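Local coordinates for Mn transporter subunit (Synechocystis sp. PCC 6803, PDB 3UJP), which probably binds manganese in the periplasm and delivers it to an ABC-type transporter for uptake into the cell, at residues I61-H66 and D272-T276; P241-S247 and A263-L269. All blocks are in the same frame, centred on the assembly; numbering follows the deposited sequence.

Contact 1: I61-H66 and D272-T276. With MN (manganese (II) ion), chain D.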
# COMPACT_ATOMS: atom_id res chain seq x y z
N ILE A 61 1.06 -3.13 -16.78
CA ILE A 61 0.93 -1.96 -17.67
C ILE A 61 1.12 -2.36 -19.10
O ILE A 61 1.57 -3.47 -19.37
CB ILE A 61 1.88 -0.80 -17.36
CG1 ILE A 61 1.10 0.49 -17.17
CG2 ILE A 61 2.89 -0.63 -18.49
CD1 ILE A 61 0.23 0.49 -15.94
N GLY A 62 0.79 -1.44 -20.00
CA GLY A 62 0.76 -1.65 -21.45
C GLY A 62 1.00 -3.01 -22.08
O GLY A 62 1.50 -3.08 -23.21
N ALA A 63 0.62 -4.08 -21.40
CA ALA A 63 1.03 -5.41 -21.83
C ALA A 63 -0.14 -6.14 -22.44
O ALA A 63 -1.25 -6.05 -21.95
CB ALA A 63 1.59 -6.20 -20.65
N GLU A 64 0.13 -6.85 -23.53
CA GLU A 64 -0.92 -7.59 -24.22
C GLU A 64 -1.58 -8.56 -23.24
O GLU A 64 -0.98 -9.53 -22.83
CB GLU A 64 -0.36 -8.30 -25.46
CG GLU A 64 -0.96 -9.69 -25.73
CD GLU A 64 -2.34 -9.62 -26.34
OE1 GLU A 64 -2.81 -10.64 -26.91
OE2 GLU A 64 -2.95 -8.54 -26.27
N ILE A 65 -2.83 -8.25 -22.87
CA ILE A 65 -3.58 -8.96 -21.83
C ILE A 65 -4.26 -10.22 -22.31
O ILE A 65 -4.72 -10.99 -21.49
CB ILE A 65 -4.74 -8.08 -21.23
CG1 ILE A 65 -5.69 -7.60 -22.34
CG2 ILE A 65 -4.21 -6.88 -20.46
CD1 ILE A 65 -7.08 -7.31 -21.86
N HIS A 66 -4.35 -10.40 -23.63
CA HIS A 66 -5.15 -11.47 -24.24
C HIS A 66 -4.37 -12.79 -24.33
O HIS A 66 -4.95 -13.87 -24.24
CB HIS A 66 -5.56 -11.09 -25.66
CG HIS A 66 -6.75 -10.20 -25.76
ND1 HIS A 66 -8.03 -10.68 -25.93
CD2 HIS A 66 -6.85 -8.85 -25.80
CE1 HIS A 66 -8.87 -9.66 -26.03
NE2 HIS A 66 -8.18 -8.54 -25.95
N ASP A 272 -7.15 -2.20 -23.29
CA ASP A 272 -6.75 -3.38 -22.55
C ASP A 272 -5.74 -3.05 -21.47
O ASP A 272 -5.28 -3.94 -20.76
CB ASP A 272 -6.21 -4.44 -23.51
CG ASP A 272 -7.30 -5.02 -24.45
OD1 ASP A 272 -8.49 -4.85 -24.19
OD2 ASP A 272 -6.95 -5.67 -25.44
N SER A 273 -5.40 -1.77 -21.34
CA SER A 273 -4.44 -1.33 -20.34
C SER A 273 -4.39 0.19 -20.26
O SER A 273 -4.59 0.89 -21.26
CB SER A 273 -3.04 -1.88 -20.65
OG SER A 273 -2.03 -0.98 -20.24
N LEU A 274 -4.08 0.69 -19.07
CA LEU A 274 -3.99 2.10 -18.76
C LEU A 274 -2.62 2.61 -19.04
O LEU A 274 -1.87 1.97 -19.74
CB LEU A 274 -4.27 2.35 -17.30
CG LEU A 274 -5.36 1.58 -16.57
CD1 LEU A 274 -5.32 1.94 -15.15
CD2 LEU A 274 -6.68 1.93 -17.11
N SER A 275 -2.29 3.77 -18.48
CA SER A 275 -0.98 4.38 -18.68
C SER A 275 -0.26 4.57 -17.35
O SER A 275 -0.76 4.20 -16.30
CB SER A 275 -1.12 5.72 -19.41
OG SER A 275 0.02 5.99 -20.20
N THR A 276 0.93 5.16 -17.42
CA THR A 276 1.73 5.40 -16.23
C THR A 276 1.14 6.60 -15.47
O THR A 276 0.18 7.21 -15.91
CB THR A 276 3.20 5.66 -16.60
OG1 THR A 276 3.28 6.77 -17.50
CG2 THR A 276 3.80 4.43 -17.29
MN MN D . -8.33 -6.46 -26.55
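His66 and Asp272 meet at the manganese ion, their side chains crossing at about a right angle with the ring and carboxylate planes 58° apart. His66 gives NE2 to the metal at 2.2 Å, while Asp272 gives OD2 to manganese at 1.9 Å. OD2 lies in the plane of the imidazole, at its edge, 3.2 Å from His66 NE2. The two are brought together by the shared ion and form no hydrogen bond. With CG of Asp272 beside its own backbone N (chi1 -68°), the carboxylate extends to the metal and its CB faces Ile65. There the Ile65 chain passes across the aspartate stem at about a right angle, with CD1 3.4 Å from Asp272 CB. The segments run in nearly opposite directions, and further along Ser273 OG approaches the backbone of Gly62 but donates its hydrogen bond to Leu274 O at 3.0 Å. Beyond it Ile61 CD1 packs loosely on Ser275 O, 3.9 Å away. His131 and Glu197 complete the manganese site, and the backbone of His66 is hydrogen-bonded to that of Arg93. The arrangement fits a metal-binding protein of this family, in which the ion sits between two lobes. The metal is thus the principal polar link between two loops distant in sequence, and its positive charge would be expected to keep Asp272 ionised despite Glu64 nearby.

Contact 2: P241-S247 and A263-L269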
# COMPACT_ATOMS: atom_id res chain seq x y z
N PRO A 241 -11.56 11.09 -41.45
CA PRO A 241 -10.40 11.97 -41.25
C PRO A 241 -9.29 11.42 -40.31
O PRO A 241 -8.10 11.58 -40.64
CB PRO A 241 -11.03 13.27 -40.72
CG PRO A 241 -12.34 12.87 -40.15
CD PRO A 241 -12.81 11.67 -40.93
N THR A 242 -9.64 10.78 -39.19
CA THR A 242 -8.64 10.24 -38.26
C THR A 242 -8.81 8.75 -37.89
O THR A 242 -9.92 8.27 -37.59
CB THR A 242 -8.55 11.08 -36.97
OG1 THR A 242 -8.38 12.47 -37.29
CG2 THR A 242 -7.38 10.60 -36.15
N ILE A 243 -7.69 8.03 -37.89
CA ILE A 243 -7.68 6.60 -37.58
C ILE A 243 -6.76 6.26 -36.41
O ILE A 243 -5.66 6.80 -36.30
CB ILE A 243 -7.28 5.79 -38.81
CG1 ILE A 243 -5.80 6.03 -39.13
CG2 ILE A 243 -8.14 6.18 -40.01
CD1 ILE A 243 -5.36 5.32 -40.43
N PHE A 244 -7.21 5.34 -35.55
CA PHE A 244 -6.54 5.07 -34.28
C PHE A 244 -6.11 3.65 -34.07
O PHE A 244 -6.71 2.73 -34.61
CB PHE A 244 -7.45 5.42 -33.12
CG PHE A 244 -7.98 6.79 -33.20
CD1 PHE A 244 -9.31 7.01 -33.50
CD2 PHE A 244 -7.14 7.87 -33.04
CE1 PHE A 244 -9.80 8.28 -33.59
CE2 PHE A 244 -7.62 9.14 -33.13
CZ PHE A 244 -8.96 9.35 -33.41
N CYS A 245 -5.09 3.49 -33.23
CA CYS A 245 -4.64 2.19 -32.75
C CYS A 245 -4.88 2.12 -31.25
O CYS A 245 -5.52 3.01 -30.68
CB CYS A 245 -3.15 2.00 -33.03
SG CYS A 245 -2.70 0.34 -33.53
N GLU A 246 -4.38 1.06 -30.62
CA GLU A 246 -4.42 0.97 -29.17
C GLU A 246 -3.03 0.71 -28.65
O GLU A 246 -2.14 0.29 -29.40
CB GLU A 246 -5.36 -0.13 -28.68
CG GLU A 246 -6.80 0.07 -29.08
CD GLU A 246 -7.02 -0.24 -30.52
OE1 GLU A 246 -6.58 -1.32 -30.95
OE2 GLU A 246 -7.61 0.59 -31.23
N SER A 247 -2.88 0.94 -27.36
CA SER A 247 -1.56 0.96 -26.76
C SER A 247 -0.93 -0.40 -26.52
O SER A 247 0.20 -0.46 -26.07
CB SER A 247 -1.60 1.74 -25.45
OG SER A 247 -2.28 1.02 -24.43
N ALA A 263 -5.54 9.66 -44.40
CA ALA A 263 -6.13 9.94 -43.10
C ALA A 263 -5.05 10.35 -42.09
O ALA A 263 -3.88 10.02 -42.24
CB ALA A 263 -6.92 8.75 -42.60
N ARG A 264 -5.44 11.12 -41.07
CA ARG A 264 -4.50 11.53 -40.03
C ARG A 264 -4.42 10.38 -39.03
O ARG A 264 -5.44 9.82 -38.62
CB ARG A 264 -4.99 12.83 -39.35
CG ARG A 264 -3.89 13.76 -38.79
CD ARG A 264 -3.14 13.12 -37.62
NE ARG A 264 -3.14 13.89 -36.37
CZ ARG A 264 -4.22 14.17 -35.64
NH1 ARG A 264 -4.11 14.87 -34.52
NH2 ARG A 264 -5.43 13.77 -36.03
N PHE A 265 -3.21 9.98 -38.65
CA PHE A 265 -3.11 8.96 -37.62
C PHE A 265 -3.21 9.61 -36.25
O PHE A 265 -2.26 10.21 -35.74
CB PHE A 265 -1.82 8.13 -37.76
CG PHE A 265 -1.69 6.99 -36.75
CD1 PHE A 265 -2.57 5.92 -36.76
CD2 PHE A 265 -0.67 6.99 -35.80
CE1 PHE A 265 -2.44 4.89 -35.84
CE2 PHE A 265 -0.54 5.95 -34.89
CZ PHE A 265 -1.43 4.91 -34.91
N GLY A 266 -4.40 9.53 -35.66
CA GLY A 266 -4.56 9.87 -34.26
C GLY A 266 -3.65 8.90 -33.55
O GLY A 266 -3.23 7.90 -34.13
N GLY A 267 -3.33 9.16 -32.30
CA GLY A 267 -2.40 8.27 -31.62
C GLY A 267 -2.98 6.92 -31.23
O GLY A 267 -3.52 6.18 -32.06
N ASN A 268 -2.87 6.61 -29.94
CA ASN A 268 -3.38 5.37 -29.41
C ASN A 268 -4.61 5.64 -28.55
O ASN A 268 -4.63 6.62 -27.81
CB ASN A 268 -2.31 4.69 -28.56
CG ASN A 268 -1.31 3.90 -29.39
OD1 ASN A 268 -1.52 3.67 -30.58
ND2 ASN A 268 -0.23 3.47 -28.74
N LEU A 269 -5.61 4.78 -28.66
CA LEU A 269 -6.74 4.76 -27.75
C LEU A 269 -6.33 3.75 -26.71
O LEU A 269 -5.38 3.03 -26.92
CB LEU A 269 -7.99 4.28 -28.48
CG LEU A 269 -8.36 5.19 -29.64
CD1 LEU A 269 -9.56 4.68 -30.44
CD2 LEU A 269 -8.63 6.58 -29.10
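The Phe244 ring carries Leu269 CD2 over one face, 4.2 Å above the plane and offset toward the rim, while Gly267 N lies at its edge; Gly266 CA approaches obliquely, 3.3 Å from Phe244 CE2. The absence of a side chain on Gly266 gives the ring its place there, and Ile295 of helix 284-296 also packs on Phe244. The Phe265 ring turns its edge to Cys245 CB; a chi1 of -177° swings it toward strand 242-246, where its CD1 lies 4.0 Å from Ile243 CG1. At the edge of the Arg264 guanidinium stands Thr242 OG1, which is hydrogen-bonded to Gly298 O. Strands 242-246 and 264-269 are parallel, closing a beta-alpha-beta unit through helix 252-256. Arg264 N bonds to Pro241 O at 2.7 Å and Ile243 N to Arg264 O at 3.0 Å; past a beta bulge, Leu269 N meets Cys245 O at 2.7 Å. The pairing thus holds Cys245, disulfide-bonded to Cys196, and Glu246, whose OE1 accepts from the backbone N of the manganese ligand Glu197. Through both links this strand pair would act as a second shell to the metal site.

Both contacts are partly buried, contact 1 about 9 Å and contact 2 about 17 Å from the centre of the chain, measured between centres. Contact 1 joins two irregular loops by metal coordination and side-chain packing, with no hydrogen bond between its segments. Contact 2 is a short parallel strand pair interrupted by a beta bulge, with backbone hydrogen bonds on either side of it, some of them weak; its Leu269 and Phe244 are buried against helix 284-296, while Arg264 and Gly267 are exposed. Their centres lie about 17 Å apart, yet they touch by packing where Ser273 O comes 3.9 Å from Ser247 OG. Strand 264-269 also leads, within three residues, to Asp272, tying the sheet directly to the manganese site.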